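Local structure of Exo beta-1,2-glucooligosaccharide sophorohydrolase (non-reducing end) (5Z06) at residues S85-Q90 with V135-E140; K565-Y570 with Q600-H605. The protein hydrolyses linear beta-1,2-glucan and beta-1,2-glucooligosaccharides from the non-reducing end, releasing sophorose. One frame throughout, in Å; residues are numbered along the deposited sequence.

Followed from the N terminus, the chain first closes interaction 1, where the start of strand 86-93 pairs with the end of strand 132-138. The contact joins two strands of one antiparallel sheet, and the 44 residues between its segments contribute strands 104-109 and 118-119 to a second sheet, which packs against the inner face of the first. Interaction 2 opens far downstream, in the glycoamylase-like part: helix 556-573 meets the loop after strand 597-599, with 29 residues between the segments. The two closures stand in series, neither nested nor crossing. The centres of interactions 1 and 2 are about 46 Å apart, on opposite sides of the chain's centre.

Interaction 1: S85-Q90 with V135-E140; sequences STLSMQ and VSIPLE
Leu87 and Ile137 face each other as an antiparallel hydrogen-bonded pair, and Met89 with Val135 is the next hydrogen-bonded pair. In the first pair Leu87 N reaches Ile137 O at 2.7 Å and Ile137 N returns to Leu87 O at 2.9 Å. In the second, Met89 N to Val135 O and Val135 N to Met89 O both measure 2.9 Å. A fifth backbone bond lies beyond the paired strands: Leu139 N meets Ser85 O at 2.7 Å, almost straight at the hydrogen (173°). The axes of strand pieces 86-90 and 135-138 run antiparallel at 164°.

Weaker CA-H...O contacts fill the intervening non-hydrogen-bonded pairs, Thr86 with Pro138 and Ser88 with Ser136. Ser88 CA comes within 3.2 Å of Val135 O, an oxygen that also accepts from Met89 N.

Strand 86-93 is flanked by strand 132-138 and by strand 169-180. Against the latter, Ser85 and Thr86 both stand opposite Leu180 in a classic beta bulge, and Thr86 OG1 adds a hydrogen bond to Leu180 O. The sheet packs against strand 104-109 of another sheet in a beta-sandwich manner, with Leu87, Met89 and Ile137 all touching Ile105.

The apolar contacts lie on that inner face. Leu87 and Ile137 run side by side, pointing the same way; Ile137 CD1, anti to its own CA (chi2 163°), touches Leu87 CD2 at 4.0 Å. Met89 and Val135 are likewise alongside, the bent thioether chain bringing Met89 CE to 4.2 Å from Val135 CG1. Leu139 places its CB and CG against Ser85 O and its two methyl groups along the backbone from Ser85 to Leu87, CD2 also meeting Leu87 CB. The other face carries Thr86, Ser88, Ser136 and Pro138, and is more open to solvent.

Interaction 2: K565-Y570 with Q600-H605; sequences KINQRY and QEPMPH
Tyr570 and Asn567 close on Pro602 because each holds CG anti to its backbone N, chi1 168° for the tyrosine and -167° for the asparagine. Both stand on helix 556-573, and Pro602 is the centre of an inverse gamma turn in the loop after strand 597-599, within the glycoamylase-like region. The turn is closed by a weak hydrogen bond from Met603 N to Glu601 O, 2.8 Å.

The Tyr570 ring lies over the backbone of this turn. Pro602 CA sits above the centre of one ring face, 3.5 Å from the plane, and Met603 N lies above the same face nearer the rim. At the root of the side chain the packing is tight, Tyr570 CB and Pro602 CB being 3.3 Å apart. Pro602 O comes close to the ring at CD2 but is satisfied by Asn530 ND2. At the far end of the ring, Tyr570 OH hydrogen-bonds to Asp607 OD2 and to Gln575 NE2, fixing the ring's tip. An alanine here would probably leave Asp607 and Gln575 without this hydroxyl partner and open a gap over Pro602 CA and Met603 N, loosening the turn against the helix.

Asn567 crosses the pyrrolidine of Pro602 at about a right angle. Its ND2 approaches Pro602 CD at 3.5 Å, a van der Waals contact, while the amide's hydrogen bonds go to the neighbouring loop: ND2 to Leu588 O, and a weak one between OD1 and Gly587 N. The amide is thus held in place while its flank packs against the proline. Ile566 adds a marginal apolar touch, CG2 to Pro602 CG at 4.4 Å. At the edge of the tyrosine ring, near its plane, Pro604 CD stands 4.0 Å from Tyr570 CE2.

Interaction 1: S85-Q90 with V135-E140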
loop_
_atom_site.group_PDB
_atom_site.type_symbol
_atom_site.label_atom_id
_atom_site.label_comp_id
_atom_site.label_asym_id
_atom_site.label_seq_id
_atom_site.Cartn_x
_atom_site.Cartn_y
_atom_site.Cartn_z
ATOM N N SER A 85 -17.020 -22.991 0.657
ATOM C CA SER A 85 -17.400 -24.344 0.259
ATOM C C SER A 85 -17.222 -24.583 -1.227
ATOM O O SER A 85 -17.222 -25.733 -1.654
ATOM C CB SER A 85 -18.864 -24.594 0.590
ATOM O OG SER A 85 -19.042 -24.731 1.978
ATOM N N THR A 86 -17.082 -23.516 -2.016
ATOM C CA THR A 86 -17.158 -23.625 -3.466
ATOM C C THR A 86 -16.043 -22.822 -4.129
ATOM O O THR A 86 -15.642 -21.778 -3.628
ATOM C CB THR A 86 -18.524 -23.148 -4.010
ATOM O OG1 THR A 86 -18.611 -21.732 -3.908
ATOM C CG2 THR A 86 -19.693 -23.765 -3.236
ATOM N N LEU A 87 -15.533 -23.345 -5.236
ATOM C CA LEU A 87 -14.748 -22.570 -6.174
ATOM C C LEU A 87 -15.716 -22.083 -7.221
ATOM O O LEU A 87 -16.187 -22.859 -8.052
ATOM C CB LEU A 87 -13.670 -23.420 -6.809
ATOM C CG LEU A 87 -12.904 -22.797 -7.978
ATOM C CD1 LEU A 87 -12.108 -21.590 -7.503
ATOM C CD2 LEU A 87 -11.987 -23.842 -8.573
ATOM N N SER A 88 -16.039 -20.802 -7.161
ATOM C CA SER A 88 -16.873 -20.173 -8.164
ATOM C C SER A 88 -16.010 -19.478 -9.227
ATOM O O SER A 88 -14.998 -18.868 -8.906
ATOM C CB SER A 88 -17.812 -19.191 -7.511
ATOM O OG SER A 88 -18.408 -18.345 -8.468
ATOM N N MET A 89 -16.398 -19.621 -10.493
ATOM C CA MET A 89 -15.814 -18.873 -11.599
ATOM C C MET A 89 -16.905 -18.408 -12.544
ATOM O O MET A 89 -18.054 -18.858 -12.481
ATOM C CB MET A 89 -14.868 -19.735 -12.416
ATOM C CG MET A 89 -14.132 -20.796 -11.643
ATOM S SD MET A 89 -12.890 -21.519 -12.704
ATOM C CE MET A 89 -13.912 -22.526 -13.760
ATOM N N GLN A 90 -16.517 -17.520 -13.442
ATOM C CA GLN A 90 -17.320 -17.170 -14.586
ATOM C C GLN A 90 -16.511 -17.674 -15.773
ATOM O O GLN A 90 -15.313 -17.387 -15.866
ATOM C CB GLN A 90 -17.536 -15.668 -14.649
ATOM C CG GLN A 90 -18.440 -15.141 -13.548
ATOM C CD GLN A 90 -19.916 -15.345 -13.814
ATOM O OE1 GLN A 90 -20.329 -15.792 -14.885
ATOM N NE2 GLN A 90 -20.726 -14.995 -12.836
ATOM N N VAL A 135 -19.943 -20.980 -12.853
ATOM C CA VAL A 135 -19.534 -22.316 -12.498
ATOM C C VAL A 135 -19.295 -22.322 -10.997
ATOM O O VAL A 135 -18.687 -21.395 -10.475
ATOM C CB VAL A 135 -18.245 -22.692 -13.234
ATOM C CG1 VAL A 135 -17.664 -24.002 -12.725
ATOM C CG2 VAL A 135 -18.520 -22.785 -14.720
ATOM N N SER A 136 -19.798 -23.356 -10.318
ATOM C CA SER A 136 -19.518 -23.609 -8.899
ATOM C C SER A 136 -19.043 -25.028 -8.766
ATOM O O SER A 136 -19.746 -25.963 -9.136
ATOM C CB SER A 136 -20.758 -23.437 -8.034
ATOM O OG SER A 136 -21.193 -22.099 -8.036
ATOM N N ILE A 137 -17.845 -25.194 -8.248
ATOM C CA ILE A 137 -17.300 -26.503 -8.008
ATOM C C ILE A 137 -17.261 -26.593 -6.503
ATOM O O ILE A 137 -16.539 -25.816 -5.871
ATOM C CB ILE A 137 -15.891 -26.665 -8.592
ATOM C CG1 ILE A 137 -15.911 -26.378 -10.091
ATOM C CG2 ILE A 137 -15.362 -28.068 -8.307
ATOM C CD1 ILE A 137 -14.557 -26.102 -10.693
ATOM N N PRO A 138 -18.059 -27.513 -5.920
ATOM C CA PRO A 138 -17.901 -27.750 -4.512
ATOM C C PRO A 138 -16.461 -28.117 -4.214
ATOM O O PRO A 138 -15.874 -28.955 -4.912
ATOM C CB PRO A 138 -18.845 -28.946 -4.251
ATOM C CG PRO A 138 -19.941 -28.764 -5.234
ATOM C CD PRO A 138 -19.232 -28.240 -6.465
ATOM N N LEU A 139 -15.900 -27.500 -3.183
ATOM C CA LEU A 139 -14.545 -27.795 -2.768
ATOM C C LEU A 139 -14.412 -29.251 -2.355
ATOM O O LEU A 139 -13.381 -29.881 -2.569
ATOM C CB LEU A 139 -14.115 -26.838 -1.647
ATOM C CG LEU A 139 -13.945 -25.384 -2.120
ATOM C CD1 LEU A 139 -13.548 -24.499 -0.953
ATOM C CD2 LEU A 139 -12.904 -25.243 -3.226
ATOM N N GLU A 140 -15.465 -29.756 -1.733
ATOM C CA GLU A 140 -15.723 -31.200 -1.549
ATOM C C GLU A 140 -15.238 -32.071 -2.734
ATOM O O GLU A 140 -14.475 -33.026 -2.534
ATOM C CB GLU A 140 -17.232 -31.358 -1.364
ATOM C CG GLU A 140 -17.694 -32.548 -0.563
ATOM C CD GLU A 140 -19.207 -32.601 -0.486
ATOM O OE1 GLU A 140 -19.865 -31.617 -0.901
ATOM O OE2 GLU A 140 -19.735 -33.623 -0.019
#

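Interaction 2: K565-Y570 with Q600-H605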
loop_
_atom_site.group_PDB
_atom_site.type_symbol
_atom_site.label_atom_id
_atom_site.label_comp_id
_atom_site.label_asym_id
_atom_site.label_seq_id
_atom_site.Cartn_x
_atom_site.Cartn_y
_atom_site.Cartn_z
ATOM N N LYS A 565 19.060 12.412 -5.061
ATOM C CA LYS A 565 19.709 12.544 -6.359
ATOM C C LYS A 565 20.437 11.290 -6.792
ATOM O O LYS A 565 20.450 10.973 -7.966
ATOM C CB LYS A 565 20.693 13.696 -6.332
ATOM C CG LYS A 565 20.016 15.052 -6.392
ATOM C CD LYS A 565 20.990 16.143 -5.997
ATOM C CE LYS A 565 21.370 17.053 -7.141
ATOM N NZ LYS A 565 22.574 17.835 -6.754
ATOM N N ILE A 566 21.082 10.625 -5.836
ATOM C CA ILE A 566 21.804 9.392 -6.069
ATOM C C ILE A 566 20.831 8.349 -6.557
ATOM O O ILE A 566 21.096 7.622 -7.499
ATOM C CB ILE A 566 22.487 8.896 -4.769
ATOM C CG1 ILE A 566 23.806 9.656 -4.513
ATOM C CG2 ILE A 566 22.786 7.408 -4.811
ATOM C CD1 ILE A 566 24.312 9.590 -3.088
ATOM N N ASN A 567 19.709 8.263 -5.856
ATOM C CA ASN A 567 18.671 7.337 -6.201
ATOM C C ASN A 567 18.162 7.625 -7.629
ATOM O O ASN A 567 18.125 6.715 -8.476
ATOM C CB ASN A 567 17.561 7.379 -5.118
ATOM C CG ASN A 567 16.593 6.229 -5.232
ATOM O OD1 ASN A 567 16.036 6.004 -6.310
ATOM N ND2 ASN A 567 16.352 5.525 -4.120
ATOM N N GLN A 568 17.833 8.875 -7.919
ATOM C CA GLN A 568 17.411 9.217 -9.261
ATOM C C GLN A 568 18.473 8.844 -10.286
ATOM O O GLN A 568 18.143 8.330 -11.366
ATOM C CB GLN A 568 17.070 10.697 -9.422
ATOM C CG GLN A 568 16.434 10.997 -10.773
ATOM C CD GLN A 568 16.387 12.459 -11.118
ATOM O OE1 GLN A 568 17.270 13.204 -10.765
ATOM N NE2 GLN A 568 15.368 12.864 -11.868
ATOM N N ARG A 569 19.732 9.111 -9.970
ATOM C CA ARG A 569 20.796 8.875 -10.963
ATOM C C ARG A 569 21.061 7.421 -11.222
ATOM O O ARG A 569 21.398 7.046 -12.341
ATOM C CB ARG A 569 22.078 9.584 -10.593
ATOM C CG ARG A 569 21.896 11.069 -10.781
ATOM C CD ARG A 569 22.962 11.819 -10.058
ATOM N NE ARG A 569 22.708 13.248 -10.148
ATOM C CZ ARG A 569 23.588 14.178 -9.804
ATOM N NH1 ARG A 569 24.797 13.822 -9.381
ATOM N NH2 ARG A 569 23.267 15.461 -9.905
ATOM N N TYR A 570 20.915 6.617 -10.182
ATOM C CA TYR A 570 20.933 5.175 -10.319
ATOM C C TYR A 570 19.826 4.737 -11.277
ATOM O O TYR A 570 20.006 3.836 -12.103
ATOM C CB TYR A 570 20.709 4.519 -8.968
ATOM C CG TYR A 570 20.422 3.054 -9.091
ATOM C CD1 TYR A 570 19.119 2.594 -9.298
ATOM C CD2 TYR A 570 21.462 2.105 -9.050
ATOM C CE1 TYR A 570 18.851 1.246 -9.439
ATOM C CE2 TYR A 570 21.193 0.745 -9.175
ATOM C CZ TYR A 570 19.886 0.313 -9.362
ATOM O OH TYR A 570 19.614 -1.040 -9.509
ATOM N N GLN A 600 13.831 -1.876 -1.154
ATOM C CA GLN A 600 14.630 -1.614 -2.337
ATOM C C GLN A 600 15.497 -0.404 -2.168
ATOM O O GLN A 600 15.192 0.517 -1.388
ATOM C CB GLN A 600 13.750 -1.461 -3.587
ATOM C CG GLN A 600 12.906 -2.671 -3.925
ATOM C CD GLN A 600 13.729 -3.938 -4.086
ATOM O OE1 GLN A 600 14.281 -4.444 -3.115
ATOM N NE2 GLN A 600 13.800 -4.455 -5.314
ATOM N N GLU A 601 16.596 -0.414 -2.908
ATOM C CA GLU A 601 17.598 0.664 -2.850
ATOM C C GLU A 601 18.137 0.860 -4.250
ATOM O O GLU A 601 18.015 -0.056 -5.064
ATOM C CB GLU A 601 18.784 0.284 -1.940
ATOM C CG GLU A 601 18.442 -0.410 -0.645
ATOM C CD GLU A 601 19.683 -0.918 0.076
ATOM O OE1 GLU A 601 20.805 -0.497 -0.283
ATOM O OE2 GLU A 601 19.509 -1.722 1.014
ATOM N N PRO A 602 18.813 2.004 -4.511
ATOM C CA PRO A 602 19.519 2.166 -5.783
ATOM C C PRO A 602 20.841 1.388 -5.753
ATOM O O PRO A 602 21.939 1.964 -5.776
ATOM C CB PRO A 602 19.722 3.688 -5.880
ATOM C CG PRO A 602 19.817 4.147 -4.464
ATOM C CD PRO A 602 18.940 3.213 -3.658
ATOM N N MET A 603 20.699 0.073 -5.703
ATOM C CA MET A 603 21.801 -0.875 -5.679
ATOM C C MET A 603 21.285 -2.126 -6.390
ATOM O O MET A 603 20.151 -2.542 -6.105
ATOM C CB MET A 603 22.146 -1.228 -4.229
ATOM C CG MET A 603 22.777 -0.095 -3.427
ATOM S SD MET A 603 24.403 0.383 -4.051
ATOM C CE MET A 603 25.362 -1.017 -3.459
ATOM N N PRO A 604 22.102 -2.744 -7.282
ATOM C CA PRO A 604 21.648 -3.941 -8.033
ATOM C C PRO A 604 20.958 -5.006 -7.213
ATOM O O PRO A 604 19.948 -5.547 -7.636
ATOM C CB PRO A 604 22.941 -4.498 -8.621
ATOM C CG PRO A 604 23.786 -3.270 -8.857
ATOM C CD PRO A 604 23.403 -2.261 -7.796
ATOM N N HIS A 605 21.493 -5.283 -6.036
ATOM C CA HIS A 605 20.976 -6.363 -5.180
ATOM C C HIS A 605 19.686 -5.993 -4.428
ATOM O O HIS A 605 19.116 -6.831 -3.721
ATOM C CB HIS A 605 22.051 -6.812 -4.199
ATOM C CG HIS A 605 22.250 -5.873 -3.048
ATOM N ND1 HIS A 605 22.696 -4.584 -3.212
ATOM C CD2 HIS A 605 22.035 -6.034 -1.718
ATOM C CE1 HIS A 605 22.775 -3.996 -2.034
ATOM N NE2 HIS A 605 22.357 -4.847 -1.109
#